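Local coordinates for periplasmic binding protein component of an ABC type zinc uptake transporter (Synechocystis sp., PDB 2OV3) that binds zinc in the cleft between two lobes and probably delivers it to an ABC-type membrane transporter for uptake into the cell, at residues Glu17-Asp22 against Thr115-Leu120; Val28-Asn33 against Gln64-Lys69; Ala169-Ala172 against Asn176-Gln179; Gln196-Ala201 against Glu221-Glu226. All coordinates share one frame; numbering follows the deposited sequence.

Interaction 1 of 4, residues Glu17-Asp22 against Thr115-Leu120; sequences EKIGGD and TIAKEL
Ile19 reaches across from the last turn of its helix and lies over Ile116, Ala117 and Leu120, one turn of the facing helix. Its two branches share the work. Ile19 CG2 sits 3.8 Å from Ala117 CB and also touches Leu120 CD1 at 4.0 Å. The longer branch goes to Ile116, with Ile19 CD1 3.9 Å from Ile116 CB. A first torsion of -59° sets CG1 beside the backbone N and CG2 opposite that nitrogen, and the nearly extended second torsion (171°) carries CD1 out to the far helix. The side chains of Ile19 and Ile116 meet at about a right angle, and the outer end of Ile116 leads away from Ile19. All of this is apolar packing between buried residues, and the backbones come within 6.4 Å from Ile19 CA to Ala117 CA, a close approach that the small Ala117 permits. Just beyond Ile19 the helix stops: Gly21 N still bonds to Glu17 O at 2.9 Å, but Gly21 itself has positive phi. The contact joins the C-terminal end of helix 10-20 to helix 106-123. The long helix 128-153 runs alongside both, taking Ile19 O through Asn134, pairing Lys18 with Glu141 and receiving Ala117 on Leu135, while strand 78-81 meets Ile116 through Ile80.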
loop_
_atom_site.group_PDB
_atom_site.type_symbol
_atom_site.label_atom_id
_atom_site.label_comp_id
_atom_site.label_asym_id
_atom_site.label_seq_id
_atom_site.Cartn_x
_atom_site.Cartn_y
_atom_site.Cartn_z
ATOM N N GLU A 17 -7.525 7.895 11.090
ATOM C CA GLU A 17 -7.866 9.276 11.379
ATOM C C GLU A 17 -9.224 9.598 10.757
ATOM O O GLU A 17 -10.084 10.200 11.402
ATOM C CB GLU A 17 -6.787 10.215 10.842
ATOM C CG GLU A 17 -6.255 11.200 11.873
ATOM C CD GLU A 17 -5.459 10.534 12.990
ATOM O OE1 GLU A 17 -4.551 9.747 12.687
ATOM O OE2 GLU A 17 -5.733 10.818 14.168
ATOM N N LYS A 18 -9.412 9.196 9.505
ATOM C CA LYS A 18 -10.677 9.418 8.806
ATOM C C LYS A 18 -11.843 8.776 9.547
ATOM O O LYS A 18 -12.926 9.341 9.599
ATOM C CB LYS A 18 -10.609 8.834 7.391
ATOM C CG LYS A 18 -9.806 9.664 6.400
ATOM C CD LYS A 18 -10.544 10.951 6.030
ATOM C CE LYS A 18 -9.728 11.760 5.045
ATOM N NZ LYS A 18 -10.413 12.978 4.566
ATOM N N ILE A 19 -11.598 7.600 10.123
ATOM C CA ILE A 19 -12.613 6.842 10.842
ATOM C C ILE A 19 -12.771 7.186 12.318
ATOM O O ILE A 19 -13.887 7.273 12.827
ATOM C CB ILE A 19 -12.322 5.332 10.748
ATOM C CG1 ILE A 19 -12.303 4.903 9.273
ATOM C CG2 ILE A 19 -13.367 4.540 11.531
ATOM C CD1 ILE A 19 -11.826 3.491 9.054
ATOM N N GLY A 20 -11.654 7.379 13.007
ATOM C CA GLY A 20 -11.706 7.661 14.431
ATOM C C GLY A 20 -11.739 9.107 14.876
ATOM O O GLY A 20 -12.249 9.399 15.957
ATOM N N GLY A 21 -11.197 10.006 14.059
ATOM C CA GLY A 21 -11.176 11.408 14.429
ATOM C C GLY A 21 -10.370 11.617 15.693
ATOM O O GLY A 21 -9.308 11.018 15.855
ATOM N N ASP A 22 -10.882 12.456 16.594
ATOM C CA ASP A 22 -10.203 12.752 17.860
ATOM C C ASP A 22 -10.481 11.695 18.921
ATOM O O ASP A 22 -10.125 11.869 20.087
ATOM C CB ASP A 22 -10.606 14.146 18.369
ATOM C CG ASP A 22 -12.113 14.297 18.582
ATOM O OD1 ASP A 22 -12.588 15.455 18.686
ATOM O OD2 ASP A 22 -12.826 13.270 18.653
ATOM N N THR A 115 -13.909 -2.641 8.244
ATOM C CA THR A 115 -13.537 -3.588 9.274
ATOM C C THR A 115 -12.979 -2.832 10.472
ATOM O O THR A 115 -13.205 -3.223 11.615
ATOM C CB THR A 115 -12.499 -4.576 8.755
ATOM O OG1 THR A 115 -13.078 -5.348 7.688
ATOM C CG2 THR A 115 -12.053 -5.508 9.874
ATOM N N ILE A 116 -12.267 -1.739 10.211
ATOM C CA ILE A 116 -11.692 -0.956 11.302
ATOM C C ILE A 116 -12.777 -0.331 12.156
ATOM O O ILE A 116 -12.757 -0.429 13.382
ATOM C CB ILE A 116 -10.826 0.194 10.792
ATOM C CG1 ILE A 116 -9.710 -0.338 9.892
ATOM C CG2 ILE A 116 -10.281 0.975 11.974
ATOM C CD1 ILE A 116 -8.976 -1.509 10.467
ATOM N N ALA A 117 -13.706 0.338 11.481
ATOM C CA ALA A 117 -14.822 1.010 12.128
ATOM C C ALA A 117 -15.610 0.017 12.975
ATOM O O ALA A 117 -15.825 0.237 14.169
ATOM C CB ALA A 117 -15.722 1.634 11.067
ATOM N N LYS A 118 -16.029 -1.079 12.351
ATOM C CA LYS A 118 -16.775 -2.100 13.056
ATOM C C LYS A 118 -16.045 -2.464 14.351
ATOM O O LYS A 118 -16.653 -2.533 15.417
ATOM C CB LYS A 118 -16.925 -3.335 12.170
ATOM C CG LYS A 118 -17.796 -4.426 12.755
ATOM C CD LYS A 118 -17.878 -5.627 11.821
ATOM C CE LYS A 118 -18.814 -6.688 12.384
ATOM N NZ LYS A 118 -18.408 -7.095 13.764
ATOM N N GLU A 119 -14.735 -2.668 14.256
ATOM C CA GLU A 119 -13.940 -3.041 15.411
ATOM C C GLU A 119 -13.778 -1.927 16.453
ATOM O O GLU A 119 -13.731 -2.201 17.648
ATOM C CB GLU A 119 -12.578 -3.555 14.941
ATOM C CG GLU A 119 -12.701 -4.799 14.054
ATOM C CD GLU A 119 -13.226 -6.014 14.812
ATOM O OE1 GLU A 119 -12.418 -6.677 15.503
ATOM O OE2 GLU A 119 -14.448 -6.296 14.735
ATOM N N LEU A 120 -13.695 -0.679 16.004
ATOM C CA LEU A 120 -13.566 0.438 16.919
ATOM C C LEU A 120 -14.877 0.641 17.686
ATOM O O LEU A 120 -14.878 1.075 18.841
ATOM C CB LEU A 120 -13.192 1.721 16.161
ATOM C CG LEU A 120 -11.758 1.853 15.621
ATOM C CD1 LEU A 120 -11.614 3.142 14.822
ATOM C CD2 LEU A 120 -10.756 1.841 16.784
#

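Interaction 2 of 4, residues Val28-Asn33 against Gln64-Lys69; sequences VLVPGN and QPWLEK
Leu29 and Trp66 make a CH-pi contact: the CD2 methyl of Leu29 stands over one face of the indole, 3.8 Å from the centroid of the six-membered ring of Trp66 and 28° off its normal. The methyl is displaced toward the rim, with Leu29 CD2 to Trp66 CE3 at 3.4 Å. The two side chains come at each other from opposite directions; in Leu29, CG lies opposite the backbone N (chi1 179°), which sends the branch straight at the ring. Plain apolar contact adds Val30, whose CG2 approaches Trp66 CH2 obliquely at 3.9 Å, with the side chains crossing at about a right angle. The backbones stay well apart, 10.5 Å from Leu29 CA to Trp66 CA, so the gap is bridged by both side chains. Polar ties lie outside the pair: Trp66 NE1 gives a weak hydrogen bond to Tyr39 O, and Leu29 O accepts from Gln45. The side chain of Trp66 is about 8 Å from that of the zinc ligand His37. The loop leaving strand 24-28 is thereby packed against the residue just before helix 67-73, with Pro41 of a loop and Tyr55 of strand 54-57 touching both Leu29 and Trp66.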
loop_
_atom_site.group_PDB
_atom_site.type_symbol
_atom_site.label_atom_id
_atom_site.label_comp_id
_atom_site.label_asym_id
_atom_site.label_seq_id
_atom_site.Cartn_x
_atom_site.Cartn_y
_atom_site.Cartn_z
ATOM N N VAL A 28 2.281 4.605 14.575
ATOM C CA VAL A 28 2.746 3.859 13.407
ATOM C C VAL A 28 4.036 3.142 13.762
ATOM O O VAL A 28 4.954 3.739 14.310
ATOM C CB VAL A 28 3.015 4.799 12.200
ATOM C CG1 VAL A 28 3.419 3.991 10.965
ATOM C CG2 VAL A 28 1.770 5.606 11.886
ATOM N N LEU A 29 4.090 1.854 13.449
ATOM C CA LEU A 29 5.258 1.049 13.731
ATOM C C LEU A 29 6.342 1.266 12.676
ATOM O O LEU A 29 7.504 1.443 13.018
ATOM C CB LEU A 29 4.871 -0.427 13.780
ATOM C CG LEU A 29 6.045 -1.374 14.061
ATOM C CD1 LEU A 29 6.508 -1.176 15.501
ATOM C CD2 LEU A 29 5.656 -2.833 13.825
ATOM N N VAL A 30 5.977 1.262 11.394
ATOM C CA VAL A 30 6.979 1.452 10.350
ATOM C C VAL A 30 6.972 2.856 9.723
ATOM O O VAL A 30 5.973 3.302 9.144
ATOM C CB VAL A 30 6.829 0.398 9.209
ATOM C CG1 VAL A 30 8.019 0.484 8.248
ATOM C CG2 VAL A 30 6.737 -1.012 9.796
ATOM N N PRO A 31 8.101 3.573 9.834
ATOM C CA PRO A 31 8.236 4.919 9.275
ATOM C C PRO A 31 8.073 4.836 7.753
ATOM O O PRO A 31 8.393 3.815 7.142
ATOM C CB PRO A 31 9.660 5.329 9.676
ATOM C CG PRO A 31 9.964 4.490 10.891
ATOM C CD PRO A 31 9.338 3.161 10.527
ATOM N N GLY A 32 7.588 5.917 7.153
ATOM C CA GLY A 32 7.379 5.946 5.716
ATOM C C GLY A 32 8.607 5.781 4.839
ATOM O O GLY A 32 8.508 5.275 3.718
ATOM N N ASN A 33 9.763 6.217 5.327
ATOM C CA ASN A 33 10.989 6.088 4.559
ATOM C C ASN A 33 11.650 4.731 4.766
ATOM O O ASN A 33 12.794 4.544 4.357
ATOM C CB ASN A 33 11.974 7.190 4.935
ATOM C CG ASN A 33 12.167 7.310 6.433
ATOM O OD1 ASN A 33 12.008 6.332 7.176
ATOM N ND2 ASN A 33 12.522 8.513 6.889
ATOM N N GLN A 64 3.876 -10.744 9.613
ATOM C CA GLN A 64 4.457 -12.024 10.026
ATOM C C GLN A 64 5.831 -11.908 10.681
ATOM O O GLN A 64 6.124 -12.607 11.647
ATOM C CB GLN A 64 4.550 -12.965 8.825
ATOM C CG GLN A 64 5.236 -14.272 9.157
ATOM C CD GLN A 64 4.504 -15.041 10.242
ATOM O OE1 GLN A 64 5.106 -15.841 10.965
ATOM N NE2 GLN A 64 3.193 -14.810 10.357
ATOM N N PRO A 65 6.700 -11.038 10.144
ATOM C CA PRO A 65 8.038 -10.871 10.719
ATOM C C PRO A 65 8.033 -10.488 12.194
ATOM O O PRO A 65 8.895 -10.929 12.953
ATOM C CB PRO A 65 8.653 -9.787 9.845
ATOM C CG PRO A 65 8.019 -10.039 8.507
ATOM C CD PRO A 65 6.576 -10.298 8.873
ATOM N N TRP A 66 7.072 -9.673 12.607
ATOM C CA TRP A 66 7.012 -9.255 14.011
ATOM C C TRP A 66 5.706 -9.662 14.695
ATOM O O TRP A 66 5.468 -9.304 15.849
ATOM C CB TRP A 66 7.182 -7.728 14.128
ATOM C CG TRP A 66 7.446 -7.023 12.826
ATOM C CD1 TRP A 66 8.602 -7.055 12.093
ATOM C CD2 TRP A 66 6.517 -6.232 12.074
ATOM N NE1 TRP A 66 8.449 -6.336 10.931
ATOM C CE2 TRP A 66 7.182 -5.818 10.892
ATOM C CE3 TRP A 66 5.192 -5.828 12.286
ATOM C CZ2 TRP A 66 6.562 -5.027 9.918
ATOM C CZ3 TRP A 66 4.574 -5.041 11.317
ATOM C CH2 TRP A 66 5.265 -4.648 10.147
ATOM N N LEU A 67 4.870 -10.409 13.983
ATOM C CA LEU A 67 3.582 -10.846 14.508
ATOM C C LEU A 67 3.651 -11.343 15.950
ATOM O O LEU A 67 2.880 -10.913 16.806
ATOM C CB LEU A 67 3.005 -11.953 13.630
ATOM C CG LEU A 67 1.479 -11.881 13.494
ATOM C CD1 LEU A 67 0.991 -13.028 12.617
ATOM C CD2 LEU A 67 0.826 -11.916 14.850
ATOM N N GLU A 68 4.582 -12.250 16.206
ATOM C CA GLU A 68 4.746 -12.812 17.526
ATOM C C GLU A 68 5.215 -11.792 18.554
ATOM O O GLU A 68 4.692 -11.753 19.668
ATOM C CB GLU A 68 5.698 -14.008 17.462
ATOM C CG GLU A 68 5.060 -15.244 16.816
ATOM C CD GLU A 68 3.943 -15.832 17.674
ATOM O OE1 GLU A 68 4.258 -16.459 18.714
ATOM O OE2 GLU A 68 2.751 -15.654 17.322
ATOM N N LYS A 69 6.186 -10.955 18.200
ATOM C CA LYS A 69 6.663 -9.949 19.151
ATOM C C LYS A 69 5.514 -9.070 19.592
ATOM O O LYS A 69 5.505 -8.568 20.711
ATOM C CB LYS A 69 7.761 -9.082 18.541
ATOM C CG LYS A 69 9.030 -9.839 18.270
ATOM C CD LYS A 69 10.226 -8.917 18.165
ATOM C CE LYS A 69 11.363 -9.637 17.478
ATOM N NZ LYS A 69 10.894 -10.167 16.161
#

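Interaction 3 of 4, residues Ala169-Ala172 against Asn176-Gln179; sequences AYFA and NLVQ
Ala172 O receives the backbone N-H of Leu177 in a nearly straight bond, N-H...O angle 168°, with the donor in the carbonyl plane. At 2.5 Å, the separation of Leu177 N from Ala172 O is shorter than usual, so its exact value is doubtful, though the direction of the bond is clear. It spans five residues, and Asn176, with phi and psi both at 52°, supplies the left-handed turn that ends the helix. Packing follows from the same turn: Ala172 CB lies 3.6 Å from Leu177 CB, and from the preceding residue Phe171 CE2 meets Leu177 CD1 obliquely at 4.2 Å. These residues belong to the beta-alpha-beta crossover made by strand 160-163, helix 169-174 and strand 178-181, where the helix must end and the chain double back into the edge strand. Phe161 on the adjoining strand 160-163 touches Ala172, Leu177 and Gln179. Farther along the strand, Gln179 reaches back to the start of the helix. Its CG stands between the backbone N and the carbonyl carbon (chi1 77°), and the chain beyond is extended, bringing Gln179 CD to 3.7 Å from Ala169 N. Pro166 and Val163 pack on the same glutamine; the side chain of Gln179 is about 7 Å from that of the zinc ligand His165, and Ala169 rests on Asp99 near His101.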
loop_
_atom_site.group_PDB
_atom_site.type_symbol
_atom_site.label_atom_id
_atom_site.label_comp_id
_atom_site.label_asym_id
_atom_site.label_seq_id
_atom_site.Cartn_x
_atom_site.Cartn_y
_atom_site.Cartn_z
ATOM N N ALA A 169 0.134 -4.039 -7.443
ATOM C CA ALA A 169 -0.653 -5.047 -8.145
ATOM C C ALA A 169 -2.166 -4.838 -8.009
ATOM O O ALA A 169 -2.911 -4.999 -8.979
ATOM C CB ALA A 169 -0.269 -6.438 -7.650
ATOM N N TYR A 170 -2.610 -4.494 -6.801
ATOM C CA TYR A 170 -4.028 -4.277 -6.527
ATOM C C TYR A 170 -4.510 -2.970 -7.132
ATOM O O TYR A 170 -5.659 -2.848 -7.560
ATOM C CB TYR A 170 -4.279 -4.262 -5.021
ATOM C CG TYR A 170 -4.128 -5.603 -4.359
ATOM C CD1 TYR A 170 -5.131 -6.564 -4.470
ATOM C CD2 TYR A 170 -3.002 -5.908 -3.601
ATOM C CE1 TYR A 170 -5.017 -7.790 -3.840
ATOM C CE2 TYR A 170 -2.881 -7.137 -2.967
ATOM C CZ TYR A 170 -3.884 -8.073 -3.084
ATOM O OH TYR A 170 -3.787 -9.292 -2.446
ATOM N N PHE A 171 -3.628 -1.984 -7.147
ATOM C CA PHE A 171 -3.961 -0.698 -7.723
ATOM C C PHE A 171 -4.057 -0.867 -9.230
ATOM O O PHE A 171 -4.983 -0.376 -9.846
ATOM C CB PHE A 171 -2.871 0.307 -7.394
ATOM C CG PHE A 171 -3.026 1.637 -8.083
ATOM C CD1 PHE A 171 -3.637 2.701 -7.438
ATOM C CD2 PHE A 171 -2.517 1.838 -9.362
ATOM C CE1 PHE A 171 -3.727 3.949 -8.045
ATOM C CE2 PHE A 171 -2.604 3.090 -9.979
ATOM C CZ PHE A 171 -3.210 4.142 -9.319
ATOM N N ALA A 172 -3.087 -1.558 -9.820
ATOM C CA ALA A 172 -3.076 -1.763 -11.263
ATOM C C ALA A 172 -4.212 -2.683 -11.720
ATOM O O ALA A 172 -4.615 -2.646 -12.874
ATOM C CB ALA A 172 -1.731 -2.334 -11.700
ATOM N N ASN A 176 -7.115 -1.654 -14.576
ATOM C CA ASN A 176 -6.645 -2.362 -15.764
ATOM C C ASN A 176 -5.249 -1.978 -16.235
ATOM O O ASN A 176 -5.033 -1.648 -17.402
ATOM C CB ASN A 176 -7.656 -2.167 -16.899
ATOM C CG ASN A 176 -9.075 -2.449 -16.450
ATOM O OD1 ASN A 176 -9.871 -1.525 -16.270
ATOM N ND2 ASN A 176 -9.397 -3.734 -16.239
ATOM N N LEU A 177 -4.304 -2.026 -15.309
ATOM C CA LEU A 177 -2.920 -1.719 -15.609
ATOM C C LEU A 177 -2.121 -2.950 -15.259
ATOM O O LEU A 177 -2.608 -3.844 -14.563
ATOM C CB LEU A 177 -2.415 -0.557 -14.762
ATOM C CG LEU A 177 -3.057 0.802 -14.996
ATOM C CD1 LEU A 177 -2.514 1.765 -13.971
ATOM C CD2 LEU A 177 -2.764 1.287 -16.404
ATOM N N VAL A 178 -0.884 -2.973 -15.729
ATOM C CA VAL A 178 0.009 -4.084 -15.471
ATOM C C VAL A 178 1.351 -3.534 -15.000
ATOM O O VAL A 178 2.006 -2.782 -15.726
ATOM C CB VAL A 178 0.239 -4.919 -16.748
ATOM C CG1 VAL A 178 1.059 -6.145 -16.429
ATOM C CG2 VAL A 178 -1.102 -5.307 -17.367
ATOM N N GLN A 179 1.753 -3.889 -13.778
ATOM C CA GLN A 179 3.038 -3.429 -13.257
ATOM C C GLN A 179 4.098 -4.457 -13.628
ATOM O O GLN A 179 3.872 -5.653 -13.492
ATOM C CB GLN A 179 3.008 -3.232 -11.721
ATOM C CG GLN A 179 3.091 -4.511 -10.887
ATOM C CD GLN A 179 3.224 -4.259 -9.377
ATOM O OE1 GLN A 179 3.050 -5.178 -8.569
ATOM N NE2 GLN A 179 3.550 -3.023 -8.996
#

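Interaction 4 of 4, residues Gln196-Ala201 against Glu221-Glu226; sequences QLIDTA and EAIAAE
Ile198 and Ile223 meet through aliphatic branches with no flat group between them; the planar group used from both faces is the backbone carbonyl of Gln196, two residues before Ile198. Two donors of Thr200 grip its oxygen from opposite faces: Thr200 N at 3.0 Å from Gln196 O, the ordinary helical bond, and the hydroxyl, Thr200 OG1, at 2.9 Å from Gln196 O, tilted 32° from the carbonyl plane. That bond folds the threonine hydroxyl back against its own helix.

Across the interface, Ile198 carries most of the contact. Its extended CG1-CD1 branch (chi2 180°) points into the gap and Ile198 CD1 ends 3.8 Å from Ile223 CD1, the two side chains meeting at a slant. The same Ile198 CD1 lies 3.9 Å from Glu226 CB, so the glutamate contributes the base of its side chain here, while its carboxylate makes a long, weak ion pair with Lys202, farther along the facing helix. Helices 193-204 and 218-227 are successive helices of the C-terminal alpha/beta lobe, joined through strand 208-212, and they pack side by side; the segments 196-201 and 221-226 cross at -41°, their axes 10.0 Å apart at closest. Their backbones come closest at Ile198 CA and Ile223 CA. Toward the sheet, Leu197 crosses Ile223 at about a right angle, Leu197 CD2 lying 4.0 Å from Ile223 CG2. Ile223 and Ala224 rest in turn on Val209 of strand 208-212, and Leu197 reaches Ile182 beyond strand 178-181. Ile227, the next residue of the second helix, packs on both Ile198 and Ala201.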
loop_
_atom_site.group_PDB
_atom_site.type_symbol
_atom_site.label_atom_id
_atom_site.label_comp_id
_atom_site.label_asym_id
_atom_site.label_seq_id
_atom_site.Cartn_x
_atom_site.Cartn_y
_atom_site.Cartn_z
ATOM N N GLN A 196 15.555 -9.036 -20.453
ATOM C CA GLN A 196 14.319 -9.295 -21.168
ATOM C C GLN A 196 13.351 -8.146 -20.887
ATOM O O GLN A 196 12.578 -7.748 -21.757
ATOM C CB GLN A 196 13.699 -10.607 -20.696
ATOM C CG GLN A 196 12.245 -10.767 -21.082
ATOM C CD GLN A 196 12.070 -11.204 -22.519
ATOM O OE1 GLN A 196 12.159 -12.397 -22.829
ATOM N NE2 GLN A 196 11.829 -10.238 -23.414
ATOM N N LEU A 197 13.394 -7.624 -19.665
ATOM C CA LEU A 197 12.531 -6.522 -19.290
ATOM C C LEU A 197 12.891 -5.293 -20.124
ATOM O O LEU A 197 12.012 -4.618 -20.662
ATOM C CB LEU A 197 12.669 -6.229 -17.788
ATOM C CG LEU A 197 11.944 -5.008 -17.191
ATOM C CD1 LEU A 197 11.732 -5.187 -15.679
ATOM C CD2 LEU A 197 12.765 -3.767 -17.465
ATOM N N ILE A 198 14.186 -5.014 -20.251
ATOM C CA ILE A 198 14.639 -3.866 -21.033
ATOM C C ILE A 198 14.237 -3.956 -22.498
ATOM O O ILE A 198 13.821 -2.962 -23.092
ATOM C CB ILE A 198 16.158 -3.710 -20.983
ATOM C CG1 ILE A 198 16.604 -3.479 -19.540
ATOM C CG2 ILE A 198 16.593 -2.540 -21.867
ATOM C CD1 ILE A 198 18.087 -3.304 -19.391
ATOM N N ASP A 199 14.385 -5.133 -23.094
ATOM C CA ASP A 199 14.027 -5.284 -24.497
ATOM C C ASP A 199 12.525 -5.175 -24.679
ATOM O O ASP A 199 12.052 -4.625 -25.671
ATOM C CB ASP A 199 14.522 -6.624 -25.051
ATOM C CG ASP A 199 16.045 -6.721 -25.084
ATOM O OD1 ASP A 199 16.719 -5.671 -25.247
ATOM O OD2 ASP A 199 16.565 -7.850 -24.965
ATOM N N THR A 200 11.772 -5.688 -23.717
ATOM C CA THR A 200 10.324 -5.620 -23.804
ATOM C C THR A 200 9.900 -4.160 -23.721
ATOM O O THR A 200 9.018 -3.707 -24.454
ATOM C CB THR A 200 9.674 -6.413 -22.665
ATOM O OG1 THR A 200 9.876 -7.813 -22.893
ATOM C CG2 THR A 200 8.182 -6.117 -22.588
ATOM N N ALA A 201 10.554 -3.431 -22.824
ATOM C CA ALA A 201 10.277 -2.017 -22.623
ATOM C C ALA A 201 10.566 -1.225 -23.899
ATOM O O ALA A 201 9.723 -0.464 -24.357
ATOM C CB ALA A 201 11.122 -1.483 -21.469
ATOM N N GLU A 221 17.786 3.444 -12.188
ATOM C CA GLU A 221 18.448 4.449 -13.000
ATOM C C GLU A 221 19.214 3.794 -14.142
ATOM O O GLU A 221 19.276 4.323 -15.255
ATOM C CB GLU A 221 19.378 5.281 -12.118
ATOM C CG GLU A 221 18.610 6.155 -11.122
ATOM C CD GLU A 221 19.445 6.633 -9.947
ATOM O OE1 GLU A 221 18.864 7.276 -9.038
ATOM O OE2 GLU A 221 20.668 6.365 -9.925
ATOM N N ALA A 222 19.789 2.633 -13.867
ATOM C CA ALA A 222 20.523 1.910 -14.890
ATOM C C ALA A 222 19.515 1.422 -15.927
ATOM O O ALA A 222 19.644 1.713 -17.113
ATOM C CB ALA A 222 21.262 0.729 -14.269
ATOM N N ILE A 223 18.504 0.692 -15.466
ATOM C CA ILE A 223 17.467 0.170 -16.343
ATOM C C ILE A 223 16.928 1.281 -17.234
ATOM O O ILE A 223 16.870 1.140 -18.451
ATOM C CB ILE A 223 16.289 -0.429 -15.520
ATOM C CG1 ILE A 223 16.738 -1.707 -14.813
ATOM C CG2 ILE A 223 15.092 -0.714 -16.418
ATOM C CD1 ILE A 223 17.181 -2.799 -15.746
ATOM N N ALA A 224 16.537 2.384 -16.608
ATOM C CA ALA A 224 15.984 3.523 -17.319
ATOM C C ALA A 224 16.934 4.038 -18.400
ATOM O O ALA A 224 16.523 4.295 -19.531
ATOM C CB ALA A 224 15.659 4.639 -16.332
ATOM N N ALA A 225 18.202 4.198 -18.038
ATOM C CA ALA A 225 19.213 4.664 -18.970
ATOM C C ALA A 225 19.224 3.765 -20.201
ATOM O O ALA A 225 19.183 4.251 -21.324
ATOM C CB ALA A 225 20.579 4.655 -18.306
ATOM N N GLU A 226 19.271 2.455 -19.985
ATOM C CA GLU A 226 19.288 1.502 -21.082
ATOM C C GLU A 226 18.041 1.510 -21.952
ATOM O O GLU A 226 18.118 1.269 -23.155
ATOM C CB GLU A 226 19.505 0.084 -20.558
ATOM C CG GLU A 226 20.961 -0.336 -20.496
ATOM C CD GLU A 226 21.702 -0.098 -21.802
ATOM O OE1 GLU A 226 21.155 -0.462 -22.872
ATOM O OE2 GLU A 226 22.835 0.453 -21.754
#

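Interactions 1 and 2 belong to the lobe built on strands 24-28, 3-7, 54-57 and 78-81, and along the chain interaction 2 is nested inside the loop that interaction 1 closes. Interactions 3 and 4 belong to the other lobe, where strand 178-181 is followed in the chain by helix 193-204; their centres are 20 Å apart. The zinc lies between the lobes, held by His37, His101 and His165. Interaction 2 approaches it from one side, Val30's side chain about 10 Å from the metal, and interaction 3 from the other, Gln179's about 9 Å. Interaction 1 is packing away from the site; in interaction 4 the Leu197 side chain stays about 12 Å from that of His165.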